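Side-chain contacts in beta-glucanase (Bacteroides thetaiotaomicron, PDB 6EUG), which probably hydrolyses beta-1,3-galactosidic bonds of arabinogalactan through the family 43 glycosidase module that makes up this chain: residues 171-174 with 175-178; 186-189 with 190-194; 295-298 with 299-303. All coordinates share one frame; numbering follows the deposited sequence.

Contact 1: residues 171-174 with 175-178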
# COMPACT_ATOMS: atom_id res chain seq x y z
N THR A 171 -25.92 0.61 0.99
CA THR A 171 -27.28 1.03 1.32
C THR A 171 -28.22 -0.16 1.59
O THR A 171 -27.92 -1.31 1.23
CB THR A 171 -27.93 1.90 0.19
OG1 THR A 171 -28.22 1.09 -0.96
CG2 THR A 171 -27.01 3.05 -0.22
N ARG A 172 -29.38 0.14 2.21
CA ARG A 172 -30.44 -0.87 2.44
C ARG A 172 -30.79 -1.65 1.17
O ARG A 172 -30.82 -2.91 1.17
CB ARG A 172 -31.73 -0.21 2.94
CG ARG A 172 -31.57 0.38 4.30
CD ARG A 172 -32.87 0.87 4.87
NE ARG A 172 -32.59 1.84 5.92
CZ ARG A 172 -33.52 2.41 6.67
NH1 ARG A 172 -34.80 2.08 6.51
NH2 ARG A 172 -33.18 3.30 7.60
N LYS A 173 -31.06 -0.88 0.10
CA LYS A 173 -31.41 -1.47 -1.19
C LYS A 173 -30.28 -2.35 -1.74
O LYS A 173 -30.55 -3.43 -2.25
CB LYS A 173 -31.81 -0.41 -2.23
CG LYS A 173 -33.28 0.01 -2.16
CD LYS A 173 -33.83 0.43 -3.52
CE LYS A 173 -35.30 0.83 -3.43
NZ LYS A 173 -36.18 -0.23 -2.84
N GLU A 174 -29.04 -1.89 -1.64
CA GLU A 174 -27.90 -2.66 -2.15
C GLU A 174 -27.73 -3.99 -1.39
O GLU A 174 -27.49 -5.03 -2.00
CB GLU A 174 -26.59 -1.82 -2.13
CG GLU A 174 -26.57 -0.65 -3.13
CD GLU A 174 -25.46 0.39 -2.88
OE1 GLU A 174 -24.76 0.31 -1.84
OE2 GLU A 174 -25.26 1.29 -3.75
N ARG A 175 -27.88 -3.94 -0.07
CA ARG A 175 -27.77 -5.12 0.78
C ARG A 175 -28.77 -6.24 0.49
O ARG A 175 -28.43 -7.39 0.66
CB ARG A 175 -27.87 -4.74 2.25
CG ARG A 175 -26.72 -3.91 2.72
CD ARG A 175 -26.77 -3.69 4.19
NE ARG A 175 -25.81 -2.67 4.59
CZ ARG A 175 -25.31 -2.55 5.82
NH1 ARG A 175 -25.65 -3.40 6.80
NH2 ARG A 175 -24.44 -1.58 6.07
N LYS A 176 -29.99 -5.89 0.06
CA LYS A 176 -31.01 -6.90 -0.25
C LYS A 176 -30.91 -7.50 -1.69
O LYS A 176 -31.44 -8.56 -1.94
CB LYS A 176 -32.41 -6.36 0.04
CG LYS A 176 -33.29 -6.17 -1.18
CD LYS A 176 -33.21 -4.76 -1.73
CE LYS A 176 -33.12 -4.79 -3.24
NZ LYS A 176 -32.98 -3.49 -3.92
N MET A 177 -30.18 -6.85 -2.60
CA MET A 177 -30.07 -7.35 -3.99
C MET A 177 -29.42 -8.75 -4.07
O MET A 177 -28.59 -9.11 -3.24
CB MET A 177 -29.28 -6.36 -4.86
CG MET A 177 -30.03 -5.09 -5.21
SD MET A 177 -28.92 -3.86 -5.93
CE MET A 177 -29.76 -2.27 -5.71
N LYS A 178 -29.84 -9.56 -5.03
CA LYS A 178 -29.21 -10.86 -5.25
C LYS A 178 -28.77 -10.89 -6.71
O LYS A 178 -29.40 -10.25 -7.56
CB LYS A 178 -30.17 -12.03 -4.92
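Arg175 N donates to Thr171 O in the first turn of helix 172-176, a short surface helix opened by a capping box. The helix lies in the long excursion between strands 154-159 and 215-219, which leads from one four-stranded blade to the next in the five-bladed beta-propeller of family 43 glycosidases. The N-terminal end is the tight part. Thr171, at the N-cap, accepts Glu174 N on OG1 at 3.2 Å. Glu174 completes the box: OE1 accepts Thr171 N at 3.1 Å through a nearly straight bond (169°), the N-H arriving from above the carboxylate plane. The glutamate reaches back because CG lies beside its own backbone N (chi1 -68°) and the chain beyond stays extended. Threonine suits the cap with its short hydroxyl, glutamate with its length, and its negative charge probably sits well at the positive end of the helix dipole. The bond from Arg175 N to Thr171 O, 2.9 Å long, closes this turn, and Arg175 CG lies only 3.2 Å from the same Thr171 O. Farther along, the arginine uses NE to bond Met170 O and rests on Tyr166.

The following residues are held more loosely. The bonds from Met177 N to Lys173 O and Glu174 O are weak. In the conformer given, one of two for Lys176, its chain runs alongside that of Lys173 and bends back to make a weak, doubtful bond from NZ to Lys173 O. Flexible lysines fit such an exposed flank. Met177 packs its side chain back along the helix: it touches Lys198, CG passes 3.4 Å from Lys173 O, and the methyl CE stops 4.4 Å from Glu174 CG.

Contact 2: residues 186-189 with 190-194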
# COMPACT_ATOMS: atom_id res chain seq x y z
N GLU A 186 -19.82 -12.47 -18.15
CA GLU A 186 -19.01 -11.63 -19.01
C GLU A 186 -18.67 -10.31 -18.31
O GLU A 186 -19.55 -9.47 -18.07
CB GLU A 186 -19.73 -11.35 -20.33
CG GLU A 186 -18.82 -10.79 -21.39
CD GLU A 186 -19.56 -10.33 -22.62
OE1 GLU A 186 -20.75 -10.70 -22.80
OE2 GLU A 186 -18.93 -9.59 -23.41
N TRP A 187 -17.40 -10.12 -17.98
CA TRP A 187 -16.93 -8.83 -17.45
C TRP A 187 -17.12 -7.68 -18.48
O TRP A 187 -17.07 -7.88 -19.69
CB TRP A 187 -15.46 -8.93 -17.04
CG TRP A 187 -15.21 -9.64 -15.75
CD1 TRP A 187 -15.89 -10.71 -15.25
CD2 TRP A 187 -14.18 -9.34 -14.80
NE1 TRP A 187 -15.35 -11.08 -14.03
CE2 TRP A 187 -14.31 -10.24 -13.73
CE3 TRP A 187 -13.17 -8.36 -14.75
CZ2 TRP A 187 -13.46 -10.22 -12.61
CZ3 TRP A 187 -12.32 -8.33 -13.63
CH2 TRP A 187 -12.48 -9.26 -12.58
N TRP A 188 -17.39 -6.48 -17.95
CA TRP A 188 -17.37 -5.19 -18.64
C TRP A 188 -18.58 -4.93 -19.53
O TRP A 188 -18.57 -3.97 -20.32
CB TRP A 188 -16.02 -4.90 -19.38
CG TRP A 188 -14.84 -4.96 -18.42
CD1 TRP A 188 -13.88 -5.92 -18.37
CD2 TRP A 188 -14.53 -4.03 -17.37
NE1 TRP A 188 -13.01 -5.66 -17.35
CE2 TRP A 188 -13.38 -4.51 -16.71
CE3 TRP A 188 -15.13 -2.85 -16.90
CZ2 TRP A 188 -12.80 -3.85 -15.64
CZ3 TRP A 188 -14.54 -2.18 -15.84
CH2 TRP A 188 -13.40 -2.69 -15.21
N THR A 189 -19.63 -5.75 -19.41
CA THR A 189 -20.92 -5.40 -20.00
C THR A 189 -21.55 -4.26 -19.15
O THR A 189 -21.18 -4.08 -17.99
CB THR A 189 -21.92 -6.56 -20.03
OG1 THR A 189 -22.27 -6.95 -18.69
CG2 THR A 189 -21.34 -7.78 -20.81
N PRO A 190 -22.51 -3.52 -19.73
CA PRO A 190 -23.14 -2.48 -18.91
C PRO A 190 -23.80 -3.02 -17.65
O PRO A 190 -23.71 -2.39 -16.58
CB PRO A 190 -24.18 -1.84 -19.85
CG PRO A 190 -23.78 -2.20 -21.22
CD PRO A 190 -22.85 -3.37 -21.17
N LYS A 191 -24.50 -4.16 -17.77
CA LYS A 191 -25.15 -4.73 -16.60
C LYS A 191 -24.14 -5.23 -15.57
O LYS A 191 -24.37 -5.11 -14.34
CB LYS A 191 -26.20 -5.81 -16.96
CG LYS A 191 -25.64 -7.11 -17.54
CD LYS A 191 -26.71 -8.17 -17.87
CE LYS A 191 -26.02 -9.48 -18.24
NZ LYS A 191 -26.92 -10.67 -18.40
N TRP A 192 -23.03 -5.80 -16.02
CA TRP A 192 -21.98 -6.25 -15.05
C TRP A 192 -21.39 -5.06 -14.26
O TRP A 192 -21.23 -5.13 -13.02
CB TRP A 192 -20.88 -7.02 -15.78
CG TRP A 192 -19.69 -7.49 -14.94
CD1 TRP A 192 -19.57 -8.68 -14.36
CD2 TRP A 192 -18.48 -6.76 -14.65
NE1 TRP A 192 -18.38 -8.78 -13.70
CE2 TRP A 192 -17.67 -7.62 -13.87
CE3 TRP A 192 -18.00 -5.49 -14.97
CZ2 TRP A 192 -16.41 -7.24 -13.40
CZ3 TRP A 192 -16.74 -5.12 -14.53
CH2 TRP A 192 -15.95 -6.01 -13.74
N TYR A 193 -21.05 -3.98 -14.97
CA TYR A 193 -20.44 -2.80 -14.33
C TYR A 193 -21.39 -2.20 -13.25
O TYR A 193 -20.97 -1.93 -12.13
CB TYR A 193 -20.02 -1.75 -15.36
CG TYR A 193 -19.32 -0.57 -14.74
CD1 TYR A 193 -20.06 0.49 -14.18
CD2 TYR A 193 -17.94 -0.52 -14.65
CE1 TYR A 193 -19.42 1.56 -13.53
CE2 TYR A 193 -17.29 0.54 -14.03
CZ TYR A 193 -18.03 1.58 -13.47
OH TYR A 193 -17.37 2.62 -12.88
N GLU A 194 -22.67 -2.04 -13.60
CA GLU A 194 -23.66 -1.56 -12.63
C GLU A 194 -23.70 -2.51 -11.40
O GLU A 194 -23.75 -2.06 -10.25
CB GLU A 194 -25.06 -1.46 -13.31
CG GLU A 194 -26.16 -1.05 -12.33
CD GLU A 194 -27.59 -1.28 -12.80
OE1 GLU A 194 -27.87 -2.11 -13.70
OE2 GLU A 194 -28.44 -0.64 -12.20
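An aromatic cluster of Trp187, Trp188 and Trp192 is built where a type II beta turn, Glu186 to Thr189, runs into the N-terminus of helix 190-197. Thr189 is the N-cap: chi1 of 65° turns its OG1 toward the first-turn N-H of Trp192, and OG1 accepts Trp192 N at 3.0 Å. One residue on, Tyr193 N bonds Thr189 O at 3.0 Å, an i to i+4 backbone bond at the helix start. Pro190 fits the first helical position, where its missing N-H costs no hydrogen bond.

The capping bond holds the backbone of Trp192; its CG, anti to the backbone N (chi1 177°), carries the indole back against the turn. One face of that indole takes Trp187 CA, 3.8 Å from the centroid of the five-membered ring and almost on its normal, a CH-pi contact. The Trp187 ring meets it in an offset stack, planes at 28°, with Trp192 CZ2 lying over the Trp187 face, 3.4 Å from Trp187 CD2. Trp188 is met differently. Trp192 turns an edge to it, CZ3 coming 3.7 Å from Trp188 CE3. Tyr193 adds a looser touch, its ring edge at CD2 lying 4.0 Å from Trp188 CZ3. Broad, flat indoles suit this place, since one ring can serve two neighbours by face and by edge.

Trp192 is buried, and both it and Trp187 lean on Phe201 of helix 200-205, Trp192 also on Met200. Leu235, in the loop between strands 225-231 and 236-242, touches Trp188 and Trp192, joining the cluster to the propeller.

Contact 3: residues 295-298 with 299-303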
# COMPACT_ATOMS: atom_id res chain seq x y z
N ASP A 295 -12.67 14.85 3.72
CA ASP A 295 -12.58 15.60 5.00
C ASP A 295 -12.80 14.78 6.27
O ASP A 295 -12.83 15.34 7.38
CB ASP A 295 -13.51 16.85 4.99
CG ASP A 295 -13.10 17.89 3.92
OD1 ASP A 295 -11.96 17.90 3.45
OD2 ASP A 295 -13.95 18.72 3.53
N SER A 296 -13.04 13.47 6.10
CA SER A 296 -13.11 12.50 7.21
C SER A 296 -12.71 11.14 6.61
O SER A 296 -13.07 10.85 5.47
CB SER A 296 -14.51 12.42 7.81
OG SER A 296 -14.55 11.53 8.93
N MET A 297 -11.94 10.34 7.35
CA MET A 297 -11.40 9.11 6.81
C MET A 297 -12.48 8.15 6.31
O MET A 297 -12.30 7.56 5.21
CB MET A 297 -10.53 8.38 7.87
CG MET A 297 -9.88 7.06 7.43
SD MET A 297 -8.65 7.23 6.12
CE MET A 297 -7.20 7.61 7.07
N LEU A 298 -13.54 7.98 7.09
CA LEU A 298 -14.66 7.10 6.71
C LEU A 298 -15.86 7.85 6.09
O LEU A 298 -16.98 7.30 6.00
CB LEU A 298 -15.11 6.18 7.85
CG LEU A 298 -13.99 5.30 8.45
CD1 LEU A 298 -14.54 4.44 9.56
CD2 LEU A 298 -13.37 4.41 7.39
N GLY A 299 -15.62 9.07 5.63
CA GLY A 299 -16.65 9.84 4.90
C GLY A 299 -16.61 9.64 3.39
O GLY A 299 -16.02 8.69 2.91
N GLU A 300 -17.30 10.51 2.65
CA GLU A 300 -17.25 10.49 1.21
C GLU A 300 -15.97 11.04 0.62
O GLU A 300 -15.45 12.05 1.07
CB GLU A 300 -18.45 11.27 0.62
CG GLU A 300 -19.79 10.59 0.84
CD GLU A 300 -20.01 9.35 -0.02
OE1 GLU A 300 -19.26 9.07 -1.02
OE2 GLU A 300 -20.99 8.64 0.30
N TRP A 301 -15.43 10.33 -0.38
CA TRP A 301 -14.22 10.71 -1.11
C TRP A 301 -14.54 11.21 -2.56
O TRP A 301 -15.56 10.82 -3.15
CB TRP A 301 -13.23 9.54 -1.19
CG TRP A 301 -12.57 9.15 0.16
CD1 TRP A 301 -13.15 8.57 1.27
CD2 TRP A 301 -11.21 9.36 0.49
NE1 TRP A 301 -12.19 8.40 2.27
CE2 TRP A 301 -11.01 8.91 1.83
CE3 TRP A 301 -10.13 9.96 -0.20
CZ2 TRP A 301 -9.76 8.98 2.45
CZ3 TRP A 301 -8.91 10.04 0.43
CH2 TRP A 301 -8.73 9.57 1.75
N LYS A 302 -13.64 12.06 -3.08
CA LYS A 302 -13.75 12.72 -4.40
C LYS A 302 -12.47 12.50 -5.19
O LYS A 302 -11.39 12.46 -4.60
CB LYS A 302 -13.91 14.27 -4.29
CG LYS A 302 -15.01 14.80 -3.39
CD LYS A 302 -15.39 16.23 -3.71
CE LYS A 302 -14.51 17.27 -3.08
NZ LYS A 302 -15.35 18.41 -2.57
N GLN A 303 -12.60 12.38 -6.52
CA GLN A 303 -11.46 12.22 -7.40
C GLN A 303 -11.10 13.53 -8.08
O GLN A 303 -11.98 14.21 -8.68
CB GLN A 303 -11.73 11.11 -8.43
CG GLN A 303 -10.58 10.91 -9.42
CD GLN A 303 -10.74 9.67 -10.28
OE1 GLN A 303 -11.70 8.91 -10.11
NE2 GLN A 303 -9.81 9.47 -11.22
O HOH W 1 -15.35 13.88 3.12
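Ser296 to Gly299 forms a type I beta turn, closed by Gly299 N donating to Ser296 O at 3.1 Å, within the link between the antiparallel strands 290-294 and 302-304 of one propeller blade. The donor stands well above the carbonyl plane, 69° out of it. Gly299, without a side chain, fits the close of the turn beside Ser296 CB.

Trp301 adds a side-chain bond to the turn. Its indole N-H reaches back to Met297 O, NE1 to O 3.1 Å, in a fairly straight bond (163°). The oxygen lies in the plane of the indole, at its edge, while the N-H approaches the carbonyl from above the carbonyl plane. CG of Trp301 sits beside its own backbone N (chi1 -69°), and from there the ring turns toward the loop. Apolar contact is slighter: Met297 SD lies 4.2 Å from Trp301 CZ2. Both residues are buried between blades, touching Tyr274 of strand 273-279 and Ile239 of strand 236-242; Leu298 adds Ile254 of strand 252-256. A large, mostly apolar ring suits this interface, and so does the flexible methionine beside it.

A water bridges the backbone across the loop, accepting from Asp295 N at 2.9 Å and donating to Glu300 O at 2.7 Å. Polar groups of the link are thus paired by three different means, and tryptophan brings a hydrophobic body into the core while its N-H, which would be costly to bury alone, satisfies the carbonyl of Met297.

From the N terminus, the chain first completes two propeller blades, then leaves strand 154-159 on a long excursion. Contact 1 shapes the start of helix 172-176 there, and contact 2 turns the following loop into helix 190-197, before helix 200-205 and strand 215-219 resume the propeller. Contact 3 comes much later, closing the link between strands 290-294 and 302-304. The three are in series: none nests in or crosses another. No two touch, although contacts 1 and 2 approach to about 7 Å between nearest atoms. Contact 1 builds a short helix within the excursion, contact 2 ties it to the loop at Leu235, and contact 3 joins adjacent blades.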